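Side-chain contact in import inner membrane translocase subunit TIM21 mitochondrial (Saccharomyces cerevisiae, PDB 2CIU), which helps keep the TOM and TIM23 translocases of the two mitochondrial membranes in close contact during preprotein import, through its intermembrane-space domain: residues M17-K20 with I24-L27. Sequence-based numbering, arbitrary orientation.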
ATOM      1  N   MET A  17      -1.972   6.822  -4.596  1.00 14.09           N
ATOM      2  CA  MET A  17      -0.711   6.654  -5.310  1.00 16.41           C
ATOM      3  C   MET A  17      -0.700   5.353  -6.104  1.00 16.83           C
ATOM      4  O   MET A  17      -0.231   5.299  -7.237  1.00 18.09           O
ATOM      5  CB  MET A  17       0.455   6.600  -4.332  1.00 23.87           C
ATOM      6  CG  MET A  17       0.736   7.866  -3.584  1.00 28.47           C
ATOM      7  SD  MET A  17       2.028   7.500  -2.380  1.00 35.22           S
ATOM      8  CE  MET A  17       3.268   6.896  -3.455  1.00 17.11           C
ATOM      9  N   VAL A  18      -1.192   4.291  -5.481  1.00 16.40           N
ATOM     10  CA  VAL A  18      -1.232   2.987  -6.113  1.00 16.50           C
ATOM     11  C   VAL A  18      -2.127   2.981  -7.344  1.00 15.67           C
ATOM     12  O   VAL A  18      -1.748   2.488  -8.404  1.00 17.67           O
ATOM     13  CB  VAL A  18      -1.748   1.934  -5.114  1.00 15.24           C
ATOM     14  CG1 VAL A  18      -1.863   0.570  -5.790  1.00 17.31           C
ATOM     15  CG2 VAL A  18      -0.821   1.887  -3.908  1.00 15.55           C
ATOM     16  N   GLU A  19      -3.318   3.536  -7.175  1.00 17.28           N
ATOM     17  CA  GLU A  19      -4.319   3.588  -8.232  1.00 23.90           C
ATOM     18  C   GLU A  19      -3.877   4.373  -9.458  1.00 23.61           C
ATOM     19  O   GLU A  19      -4.246   4.034 -10.584  1.00 20.85           O
ATOM     20  CB  GLU A  19      -5.607   4.189  -7.672  1.00 23.27           C
ATOM     21  CG  GLU A  19      -6.716   4.368  -8.682  1.00 32.38           C
ATOM     22  CD  GLU A  19      -7.897   5.078  -8.079  1.00 24.43           C
ATOM     23  OE1 GLU A  19      -7.713   6.208  -7.578  1.00 29.76           O
ATOM     24  OE2 GLU A  19      -9.006   4.506  -8.101  1.00 39.53           O
ATOM     25  N   LYS A  20      -3.086   5.419  -9.244  1.00 24.31           N
ATOM     26  CA  LYS A  20      -2.628   6.253 -10.354  1.00 24.90           C
ATOM     27  C   LYS A  20      -1.344   5.758 -11.004  1.00 23.38           C
ATOM     28  O   LYS A  20      -0.903   6.301 -12.016  1.00 27.38           O
ATOM     29  CB  LYS A  20      -2.434   7.699  -9.883  1.00 24.52           C
ATOM     30  N   ILE A  24       1.481  -0.376 -11.829  1.00 17.65           N
ATOM     31  CA  ILE A  24       0.648  -1.162 -10.921  1.00 16.11           C
ATOM     32  C   ILE A  24      -0.670  -1.530 -11.597  1.00 17.19           C
ATOM     33  O   ILE A  24      -1.149  -2.664 -11.474  1.00 14.21           O
ATOM     34  CB  ILE A  24       0.338  -0.401  -9.610  1.00 18.77           C
ATOM     35  CG1 ILE A  24       1.634  -0.117  -8.842  1.00 18.96           C
ATOM     36  CG2 ILE A  24      -0.611  -1.230  -8.748  1.00 17.88           C
ATOM     37  CD1 ILE A  24       2.392  -1.364  -8.471  1.00 19.45           C
ATOM     38  N   ARG A  25      -1.253  -0.577 -12.321  1.00 17.96           N
ATOM     39  CA  ARG A  25      -2.507  -0.863 -13.010  1.00 19.33           C
ATOM     40  C   ARG A  25      -2.291  -1.993 -14.011  1.00 15.40           C
ATOM     41  O   ARG A  25      -3.170  -2.819 -14.224  1.00 15.41           O
ATOM     42  CB  ARG A  25      -3.032   0.383 -13.729  1.00 17.48           C
ATOM     43  CG  ARG A  25      -3.460   1.503 -12.795  1.00 16.88           C
ATOM     44  CD  ARG A  25      -4.219   2.596 -13.554  1.00 20.36           C
ATOM     45  NE  ARG A  25      -5.547   2.144 -13.961  1.00 18.95           N
ATOM     46  CZ  ARG A  25      -6.619   2.158 -13.177  1.00 16.80           C
ATOM     47  NH1 ARG A  25      -6.535   2.608 -11.932  1.00 18.91           N
ATOM     48  NH2 ARG A  25      -7.784   1.717 -13.636  1.00 15.35           N
ATOM     49  N   SER A  26      -1.109  -2.032 -14.618  1.00 19.27           N
ATOM     50  CA  SER A  26      -0.791  -3.076 -15.577  1.00 19.57           C
ATOM     51  C   SER A  26      -0.658  -4.419 -14.864  1.00 18.91           C
ATOM     52  O   SER A  26      -1.120  -5.439 -15.369  1.00 18.03           O
ATOM     53  CB  SER A  26       0.511  -2.742 -16.312  1.00 25.13           C
ATOM     54  OG  SER A  26       0.816  -3.731 -17.276  1.00 33.57           O
ATOM     55  N   LEU A  27      -0.022  -4.419 -13.691  1.00 17.19           N
ATOM     56  CA  LEU A  27       0.134  -5.652 -12.929  1.00 15.07           C
ATOM     57  C   LEU A  27      -1.225  -6.185 -12.487  1.00 14.61           C
ATOM     58  O   LEU A  27      -1.424  -7.394 -12.375  1.00 16.45           O
ATOM     59  CB  LEU A  27       1.022  -5.420 -11.693  1.00 16.61           C
ATOM     60  CG  LEU A  27       2.477  -5.009 -11.955  1.00 18.36           C
ATOM     61  CD1 LEU A  27       3.200  -4.819 -10.615  1.00 18.94           C
ATOM     62  CD2 LEU A  27       3.171  -6.062 -12.793  1.00 19.92           C
TER
HETATM   63  O   HOH W   1      -9.216   3.017 -10.242  1.00 20.00           O
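R25 reaches back over the sharp turn between helix 6-20 and helix 22-27 of the Tim21 intermembrane-space domain to bond the backbone of E19. The long helix 6-20 lies against an antiparallel sheet, an arrangement consistent with the NTF2-like clan to which the TIM21 family belongs. The short helix 22-27 follows it almost at once. The R25 side chain can be followed outward from CB. R25 CG passes 3.5 Å from E19 O, and R25 CD lies 3.3 Å from E19 O. The chain then bends at chi3 (71°), which brings the guanidinium edge round to the same carbonyl. R25 NH1 donates to E19 O over 3.0 Å, with an N-H...O angle of 162°. The oxygen sits in the guanidinium plane, while NH1 is tilted 17° from the carbonyl plane. NE forms a salt bridge with D32, and NH2 bonds the backbone oxygen of E38. NE, NH1 and NH2 each have an acceptor, which fixes the rotation of the group. An alanine here would probably leave E19 O and E38 O without this donor and D32 without the arginine charge.

E19 runs alongside R25, its chain extended and pointing the same way. Its CG lies against NH1, but carboxylate and guanidinium do not touch. A water links them instead, donating to E19 OE2 and accepting from R25 NH1.

The other half of the contact is apolar. Both V18 and I24 are buried. V18 packs on M105 and I24 on V107, both of strand 101-108. I24 also touches Y115 of strand 115-116, and V18 touches L117. Between the two helices, V18 CG1, anti to the backbone N, meets I24 CG2 at 3.7 Å.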